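Local structure of probable molybdenum cofactor guanylyltransferase (2E8B) at residues L107-K112 with T181-N186; E132-L137 with R159-L164. The protein probably transfers the GMP moiety of GTP to molybdenum-bound molybdopterin, forming the molybdopterin guanine dinucleotide cofactor with release of diphosphate. All blocks are in the same frame, centred on the assembly; numbering follows the deposited sequence.

Contact 1: L107-K112 with T181-N186; sequences LPLMKK and TLLNMN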
ATOM      1  N   LEU A 107       3.787   6.671   4.639  1.00 13.71           N
ATOM      2  CA  LEU A 107       5.238   6.482   4.679  1.00 14.37           C
ATOM      3  C   LEU A 107       5.932   7.747   4.175  1.00 14.30           C
ATOM      4  O   LEU A 107       6.214   7.887   2.986  1.00 15.92           O
ATOM      5  CB  LEU A 107       5.606   5.271   3.826  1.00 17.09           C
ATOM      6  CG  LEU A 107       4.938   3.996   4.360  1.00 17.60           C
ATOM      7  CD1 LEU A 107       5.042   2.873   3.339  1.00 17.55           C
ATOM      8  CD2 LEU A 107       5.584   3.593   5.679  1.00 21.07           C
ATOM      9  N   PRO A 108       6.240   8.674   5.097  1.00 13.63           N
ATOM     10  CA  PRO A 108       6.888   9.958   4.825  1.00 15.86           C
ATOM     11  C   PRO A 108       8.262   9.950   4.171  1.00 16.35           C
ATOM     12  O   PRO A 108       8.667  10.950   3.577  1.00 19.98           O
ATOM     13  CB  PRO A 108       6.905  10.625   6.197  1.00 14.82           C
ATOM     14  CG  PRO A 108       7.112   9.469   7.115  1.00 16.51           C
ATOM     15  CD  PRO A 108       6.164   8.425   6.549  1.00 14.01           C
ATOM     16  N   LEU A 109       8.978   8.836   4.269  1.00 14.21           N
ATOM     17  CA  LEU A 109      10.316   8.758   3.696  1.00 14.93           C
ATOM     18  C   LEU A 109      10.469   7.797   2.516  1.00 15.41           C
ATOM     19  O   LEU A 109      11.587   7.538   2.065  1.00 14.52           O
ATOM     20  CB  LEU A 109      11.314   8.390   4.795  1.00 14.80           C
ATOM     21  CG  LEU A 109      11.414   9.454   5.890  1.00 17.21           C
ATOM     22  CD1 LEU A 109      12.238   8.930   7.051  1.00 21.30           C
ATOM     23  CD2 LEU A 109      12.034  10.719   5.313  1.00 21.66           C
ATOM     24  N   MET A 110       9.355   7.286   2.004  1.00 16.08           N
ATOM     25  CA  MET A 110       9.411   6.356   0.878  1.00 15.54           C
ATOM     26  C   MET A 110      10.151   6.941  -0.321  1.00 16.42           C
ATOM     27  O   MET A 110      10.036   8.129  -0.633  1.00 16.17           O
ATOM     28  CB  MET A 110       7.994   5.930   0.460  1.00 16.00           C
ATOM     29  CG  MET A 110       7.927   4.901  -0.677  1.00 13.59           C
ATOM     30  SD  MET A 110       8.834   3.332  -0.393  1.00  8.77           S
ATOM     31  CE  MET A 110       8.093   2.773   1.146  1.00 15.51           C
ATOM     32  N   LYS A 111      10.940   6.092  -0.968  1.00 16.48           N
ATOM     33  CA  LYS A 111      11.705   6.475  -2.145  1.00 18.63           C
ATOM     34  C   LYS A 111      11.451   5.440  -3.223  1.00 17.59           C
ATOM     35  O   LYS A 111      11.193   4.276  -2.930  1.00 15.98           O
ATOM     36  CB  LYS A 111      13.203   6.521  -1.841  1.00 22.56           C
ATOM     37  CG  LYS A 111      13.666   7.797  -1.174  1.00 28.65           C
ATOM     38  CD  LYS A 111      15.169   7.976  -1.340  1.00 33.35           C
ATOM     39  CE  LYS A 111      15.600   9.373  -0.912  1.00 35.77           C
ATOM     40  NZ  LYS A 111      17.037   9.640  -1.204  1.00 36.88           N
ATOM     41  N   LYS A 112      11.528   5.868  -4.473  1.00 15.18           N
ATOM     42  CA  LYS A 112      11.288   4.968  -5.583  1.00 14.88           C
ATOM     43  C   LYS A 112      12.211   3.755  -5.566  1.00 14.61           C
ATOM     44  O   LYS A 112      11.793   2.659  -5.926  1.00 15.40           O
ATOM     45  CB  LYS A 112      11.450   5.724  -6.899  1.00 17.51           C
ATOM     46  CG  LYS A 112      12.859   6.233  -7.149  1.00 22.24           C
ATOM     47  CD  LYS A 112      12.925   7.085  -8.406  1.00 24.71           C
ATOM     48  CE  LYS A 112      12.451   6.313  -9.619  1.00 25.42           C
ATOM     49  NZ  LYS A 112      12.623   7.097 -10.879  1.00 30.79           N
ATOM     50  N   THR A 181      13.440   4.318   4.750  1.00 14.14           N
ATOM     51  CA  THR A 181      12.360   4.729   3.860  1.00 14.35           C
ATOM     52  C   THR A 181      11.027   4.103   4.247  1.00 13.70           C
ATOM     53  O   THR A 181       9.989   4.454   3.687  1.00 14.70           O
ATOM     54  CB  THR A 181      12.661   4.365   2.384  1.00 15.25           C
ATOM     55  OG1 THR A 181      12.642   2.942   2.219  1.00 14.71           O
ATOM     56  CG2 THR A 181      14.028   4.906   1.973  1.00 16.20           C
ATOM     57  N   LEU A 182      11.053   3.189   5.209  1.00 13.33           N
ATOM     58  CA  LEU A 182       9.836   2.511   5.655  1.00 15.41           C
ATOM     59  C   LEU A 182       9.327   2.990   7.012  1.00 15.86           C
ATOM     60  O   LEU A 182       8.383   2.424   7.567  1.00 17.76           O
ATOM     61  CB  LEU A 182      10.080   0.997   5.694  1.00 17.13           C
ATOM     62  CG  LEU A 182      10.097   0.359   4.300  1.00 18.86           C
ATOM     63  CD1 LEU A 182      11.002  -0.855   4.271  1.00 22.04           C
ATOM     64  CD2 LEU A 182       8.677  -0.013   3.907  1.00 18.06           C
ATOM     65  N   LEU A 183       9.945   4.034   7.551  1.00 16.67           N
ATOM     66  CA  LEU A 183       9.523   4.556   8.848  1.00 20.63           C
ATOM     67  C   LEU A 183       8.198   5.309   8.739  1.00 22.96           C
ATOM     68  O   LEU A 183       7.800   5.736   7.655  1.00 22.01           O
ATOM     69  CB  LEU A 183      10.599   5.489   9.412  1.00 22.77           C
ATOM     70  CG  LEU A 183      11.955   4.863   9.749  1.00 23.64           C
ATOM     71  CD1 LEU A 183      12.951   5.951  10.124  1.00 25.14           C
ATOM     72  CD2 LEU A 183      11.788   3.875  10.889  1.00 24.68           C
ATOM     73  N   ASN A 184       7.508   5.456   9.865  1.00 25.26           N
ATOM     74  CA  ASN A 184       6.247   6.188   9.885  1.00 27.58           C
ATOM     75  C   ASN A 184       6.509   7.512  10.586  1.00 28.69           C
ATOM     76  O   ASN A 184       7.607   7.740  11.084  1.00 27.10           O
ATOM     77  CB  ASN A 184       5.171   5.413  10.654  1.00 30.12           C
ATOM     78  CG  ASN A 184       5.000   3.994  10.156  1.00 31.03           C
ATOM     79  OD1 ASN A 184       5.826   3.126  10.435  1.00 34.66           O
ATOM     80  ND2 ASN A 184       3.930   3.753   9.407  1.00 30.90           N
ATOM     81  N   MET A 185       5.510   8.387  10.611  1.00 30.37           N
ATOM     82  CA  MET A 185       5.647   9.677  11.281  1.00 35.19           C
ATOM     83  C   MET A 185       5.171   9.648  12.732  1.00 39.07           C
ATOM     84  O   MET A 185       4.063   9.193  13.015  1.00 39.32           O
ATOM     85  CB  MET A 185       4.749  10.724  10.612  1.00 33.60           C
ATOM     86  CG  MET A 185       5.351  11.412   9.389  1.00 34.08           C
ATOM     87  SD  MET A 185       6.508  12.753   9.802  1.00 28.71           S
ATOM     88  CE  MET A 185       8.074  11.971   9.526  1.00 29.49           C
ATOM     89  N   ASN A 186       6.020  10.101  13.652  1.00 44.43           N
ATOM     90  CA  ASN A 186       5.709  10.036  15.080  1.00 49.51           C
ATOM     91  C   ASN A 186       6.562  11.013  15.891  1.00 52.07           C
ATOM     92  O   ASN A 186       6.850  12.120  15.437  1.00 53.17           O
ATOM     93  CB  ASN A 186       5.939   8.606  15.576  1.00 51.40           C
ATOM     94  CG  ASN A 186       7.391   8.180  15.474  1.00 52.83           C
ATOM     95  OD1 ASN A 186       8.017   8.313  14.421  1.00 53.71           O
ATOM     96  ND2 ASN A 186       7.933   7.658  16.568  1.00 53.64           N
TER
HETATM   97  O   HOH W   1       8.448   6.264   5.227  1.00 14.51           O
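Pro108 and Met185 pack side chain to side chain where the type I beta turn 107-110 meets the C-terminal loop. In this GT-A-type nucleotidyltransferase fold the turn follows strand 99-104 and Asp106, the predicted magnesium ligand, and leads into helix 112-120. From CB to its tip, Pro108 meets a succession of atoms: CB lies 3.6 Å from Met185 CG, CG makes a tight contact of 3.5 Å with the same atom, and CD turns back to Leu183 O. Met185 is bent at chi2 (-80°) and again at chi3, and its CE also reaches Pro108 CG; the two side chains slide past each other in opposite directions. An alanine here, keeping CB but lacking CG and CD, would probably lose the tight contact with Met185 CG and the approach to Leu183 O, leaving the thioether more able to turn.

No direct hydrogen bond joins the two segments. Met110 N comes near Thr181 O, but the N-H is not aimed well enough at the oxygen for a hydrogen bond; Met110 CA makes a CA-H...O contact with that oxygen, and Thr181 CA makes another with Leu109 O (3.4 Å, 128° at the hydrogen). Thr181 OG1 bonds elsewhere, to Leu178 O and Thr114 OG1. Met110, bent at chi2 and chi3, lies alongside Leu182 and brings Met110 CE to 4.0 Å from Leu182 CD2. The polar link is a water, which accepts from Leu109 N at 2.8 Å and donates to both Thr181 O and Leu183 O, the latter at 2.6 Å.

Contact 2: E132-L137 with R159-L164; sequences EKLHTL and RIWALL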
ATOM      1  N   GLU A 132      12.906  -4.443  10.334  1.00 24.24           N
ATOM      2  CA  GLU A 132      12.764  -5.072  11.638  1.00 25.98           C
ATOM      3  C   GLU A 132      11.307  -5.508  11.704  1.00 25.35           C
ATOM      4  O   GLU A 132      10.957  -6.470  12.381  1.00 26.41           O
ATOM      5  CB  GLU A 132      13.050  -4.068  12.755  1.00 29.19           C
ATOM      6  CG  GLU A 132      14.507  -3.673  12.869  1.00 34.46           C
ATOM      7  CD  GLU A 132      15.381  -4.845  13.256  1.00 36.69           C
ATOM      8  OE1 GLU A 132      15.098  -5.467  14.304  1.00 39.49           O
ATOM      9  OE2 GLU A 132      16.344  -5.147  12.518  1.00 39.88           O
ATOM     10  N   LYS A 133      10.474  -4.783  10.967  1.00 23.85           N
ATOM     11  CA  LYS A 133       9.041  -5.034  10.899  1.00 21.22           C
ATOM     12  C   LYS A 133       8.630  -5.580   9.536  1.00 18.43           C
ATOM     13  O   LYS A 133       9.287  -5.317   8.530  1.00 16.75           O
ATOM     14  CB  LYS A 133       8.286  -3.725  11.156  1.00 23.05           C
ATOM     15  CG  LYS A 133       6.821  -3.746  10.742  1.00 24.84           C
ATOM     16  CD  LYS A 133       6.153  -2.403  10.992  1.00 24.93           C
ATOM     17  CE  LYS A 133       4.703  -2.432  10.547  1.00 26.61           C
ATOM     18  NZ  LYS A 133       3.973  -1.205  10.958  1.00 28.31           N
ATOM     19  N   LEU A 134       7.542  -6.345   9.510  1.00 17.77           N
ATOM     20  CA  LEU A 134       7.036  -6.875   8.249  1.00 15.14           C
ATOM     21  C   LEU A 134       6.090  -5.805   7.703  1.00 15.97           C
ATOM     22  O   LEU A 134       5.074  -5.486   8.326  1.00 17.09           O
ATOM     23  CB  LEU A 134       6.263  -8.175   8.475  1.00 16.54           C
ATOM     24  CG  LEU A 134       5.687  -8.802   7.202  1.00 15.60           C
ATOM     25  CD1 LEU A 134       6.830  -9.275   6.308  1.00 16.41           C
ATOM     26  CD2 LEU A 134       4.768  -9.963   7.558  1.00 17.88           C
ATOM     27  N   HIS A 135       6.427  -5.238   6.553  1.00 12.88           N
ATOM     28  CA  HIS A 135       5.584  -4.211   5.973  1.00 13.58           C
ATOM     29  C   HIS A 135       4.547  -4.799   5.040  1.00 14.13           C
ATOM     30  O   HIS A 135       4.737  -4.857   3.829  1.00 14.56           O
ATOM     31  CB  HIS A 135       6.454  -3.182   5.264  1.00 14.20           C
ATOM     32  CG  HIS A 135       7.437  -2.530   6.179  1.00 15.28           C
ATOM     33  ND1 HIS A 135       8.696  -3.040   6.409  1.00 18.22           N
ATOM     34  CD2 HIS A 135       7.302  -1.471   7.009  1.00 14.92           C
ATOM     35  CE1 HIS A 135       9.293  -2.324   7.345  1.00 17.08           C
ATOM     36  NE2 HIS A 135       8.467  -1.367   7.726  1.00 16.62           N
ATOM     37  N   THR A 136       3.440  -5.230   5.637  1.00 13.40           N
ATOM     38  CA  THR A 136       2.341  -5.850   4.917  1.00 13.09           C
ATOM     39  C   THR A 136       1.750  -4.981   3.825  1.00 10.98           C
ATOM     40  O   THR A 136       1.160  -5.493   2.871  1.00 12.38           O
ATOM     41  CB  THR A 136       1.202  -6.221   5.871  1.00 12.54           C
ATOM     42  OG1 THR A 136       0.741  -5.040   6.535  1.00 14.49           O
ATOM     43  CG2 THR A 136       1.675  -7.231   6.900  1.00 13.46           C
ATOM     44  N   LEU A 137       1.911  -3.669   3.957  1.00 10.65           N
ATOM     45  CA  LEU A 137       1.361  -2.756   2.962  1.00 11.24           C
ATOM     46  C   LEU A 137       2.389  -2.111   2.040  1.00 12.81           C
ATOM     47  O   LEU A 137       2.172  -1.006   1.536  1.00 13.78           O
ATOM     48  CB  LEU A 137       0.517  -1.679   3.647  1.00 13.52           C
ATOM     49  CG  LEU A 137      -0.601  -2.237   4.543  1.00 13.97           C
ATOM     50  CD1 LEU A 137      -1.392  -1.090   5.173  1.00 18.36           C
ATOM     51  CD2 LEU A 137      -1.523  -3.126   3.721  1.00 17.60           C
ATOM     52  N   ARG A 159      -6.953  -9.972  10.283  1.00 13.77           N
ATOM     53  CA  ARG A 159      -5.501  -9.943  10.413  1.00 14.39           C
ATOM     54  C   ARG A 159      -4.790 -10.245   9.102  1.00 14.20           C
ATOM     55  O   ARG A 159      -4.956 -11.325   8.538  1.00 14.61           O
ATOM     56  CB  ARG A 159      -5.051 -10.955  11.462  1.00 15.62           C
ATOM     57  CG  ARG A 159      -5.634 -10.726  12.839  1.00 15.69           C
ATOM     58  CD  ARG A 159      -5.260 -11.880  13.748  1.00 18.47           C
ATOM     59  NE  ARG A 159      -5.879 -13.126  13.299  1.00 16.64           N
ATOM     60  CZ  ARG A 159      -5.548 -14.330  13.757  1.00 17.48           C
ATOM     61  NH1 ARG A 159      -4.598 -14.453  14.676  1.00 17.88           N
ATOM     62  NH2 ARG A 159      -6.182 -15.409  13.309  1.00 15.41           N
ATOM     63  N   ILE A 160      -4.000  -9.296   8.608  1.00 14.39           N
ATOM     64  CA  ILE A 160      -3.262  -9.540   7.373  1.00 13.72           C
ATOM     65  C   ILE A 160      -2.144 -10.538   7.670  1.00 12.38           C
ATOM     66  O   ILE A 160      -1.705 -11.273   6.782  1.00 13.89           O
ATOM     67  CB  ILE A 160      -2.683  -8.236   6.785  1.00 14.86           C
ATOM     68  CG1 ILE A 160      -3.835  -7.325   6.338  1.00 15.35           C
ATOM     69  CG2 ILE A 160      -1.796  -8.549   5.582  1.00 13.70           C
ATOM     70  CD1 ILE A 160      -3.384  -5.974   5.796  1.00 16.37           C
ATOM     71  N   TRP A 161      -1.681 -10.570   8.917  1.00 13.55           N
ATOM     72  CA  TRP A 161      -0.640 -11.528   9.300  1.00 14.08           C
ATOM     73  C   TRP A 161      -1.175 -12.939   9.108  1.00 14.07           C
ATOM     74  O   TRP A 161      -0.478 -13.811   8.598  1.00 12.25           O
ATOM     75  CB  TRP A 161      -0.230 -11.369  10.767  1.00 14.77           C
ATOM     76  CG  TRP A 161       0.687 -10.223  11.056  1.00 13.95           C
ATOM     77  CD1 TRP A 161       1.345  -9.437  10.151  1.00 14.85           C
ATOM     78  CD2 TRP A 161       1.061  -9.743  12.351  1.00 15.44           C
ATOM     79  NE1 TRP A 161       2.104  -8.494  10.807  1.00 13.69           N
ATOM     80  CE2 TRP A 161       1.950  -8.662  12.158  1.00 14.98           C
ATOM     81  CE3 TRP A 161       0.732 -10.122  13.661  1.00 15.50           C
ATOM     82  CZ2 TRP A 161       2.516  -7.954  13.225  1.00 15.24           C
ATOM     83  CZ3 TRP A 161       1.293  -9.417  14.722  1.00 16.10           C
ATOM     84  CH2 TRP A 161       2.175  -8.348  14.496  1.00 16.05           C
ATOM     85  N   ALA A 162      -2.419 -13.162   9.522  1.00 12.89           N
ATOM     86  CA  ALA A 162      -3.041 -14.477   9.391  1.00 14.02           C
ATOM     87  C   ALA A 162      -3.277 -14.792   7.921  1.00 14.68           C
ATOM     88  O   ALA A 162      -3.098 -15.927   7.479  1.00 16.61           O
ATOM     89  CB  ALA A 162      -4.363 -14.512  10.159  1.00 13.25           C
ATOM     90  N   LEU A 163      -3.687 -13.781   7.168  1.00 13.47           N
ATOM     91  CA  LEU A 163      -3.924 -13.953   5.741  1.00 14.05           C
ATOM     92  C   LEU A 163      -2.640 -14.411   5.058  1.00 13.63           C
ATOM     93  O   LEU A 163      -2.642 -15.380   4.300  1.00 14.87           O
ATOM     94  CB  LEU A 163      -4.378 -12.636   5.108  1.00 13.40           C
ATOM     95  CG  LEU A 163      -4.402 -12.602   3.575  1.00 13.56           C
ATOM     96  CD1 LEU A 163      -5.530 -13.497   3.042  1.00 13.93           C
ATOM     97  CD2 LEU A 163      -4.605 -11.164   3.098  1.00 16.45           C
ATOM     98  N   LEU A 164      -1.547 -13.707   5.340  1.00 15.11           N
ATOM     99  CA  LEU A 164      -0.264 -14.023   4.732  1.00 12.82           C
ATOM    100  C   LEU A 164       0.264 -15.402   5.120  1.00 12.94           C
ATOM    101  O   LEU A 164       0.859 -16.088   4.293  1.00 14.04           O
ATOM    102  CB  LEU A 164       0.757 -12.932   5.061  1.00 12.82           C
ATOM    103  CG  LEU A 164       0.479 -11.583   4.380  1.00 13.51           C
ATOM    104  CD1 LEU A 164       1.584 -10.605   4.745  1.00 15.26           C
ATOM    105  CD2 LEU A 164       0.413 -11.752   2.873  1.00 15.32           C
TER
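Ile160, in the first turn of helix 160-167, meets Thr136 and Leu137 where the chain turns a corner after the short strand 134-135. Its CG2, anti to the backbone N, lies 3.8 Å from Thr136 CB, while CD1 at the other branch reaches Leu137 CD2 at 4.0 Å, the side chains of Ile160 and Leu137 crossing at about a right angle. Ile160 also touches Ser84 and Ile85 of helix 84-94, which places this end of the contact against a third element of the nucleotidyltransferase domain.

Trp161 follows on the more exposed flank. Thr136 CG2 approaches the indole at its edge, near the ring plane, 3.9 Å from CD1, whereas Leu134 CD2 comes obliquely to the same carbon at 4.3 Å. The methyl of Thr136 is directed here with CG2 anti to its carbonyl carbon, OG1 taking the position between N and C (chi1 59°).

One helical turn beyond Ile160, Leu164 brings CD1 to Thr136 CG2 at 4.0 Å and to Leu134 CD2 a little farther off. That single threonine methyl therefore touches Ile160, Trp161 and Leu164. Both leucines also touch Tyr169, and on strand 126-130 Leu134 meets Val128 and Leu164 meets Val126. With no hydrogen bond between the two segments, what joins them here is mainly apolar contact, consistent with shape fit and burial of carbon surface rather than polar pairing.

How the contacts relate
Both contacts are partly buried, their centres about 17 Å apart and each about 12 Å from the centre of the chain. They join different elements: contact 1 brings two loops together after strands 99-104 and 170-173, whereas contact 2 lays helix 160-167 against the corner after strand 134-135. Contact 1 buries 491 Å² and mixes apolar packing with backbone carbonyls and a bridging water; contact 2 buries 229 Å² and is apolar. They meet where Leu182 CB packs 3.5 Å from His135 NE2. Each also adjoins the predicted nucleotide and magnesium site, through Asn184 beside Asp106 in the first and Leu137 beside Leu20 in the second.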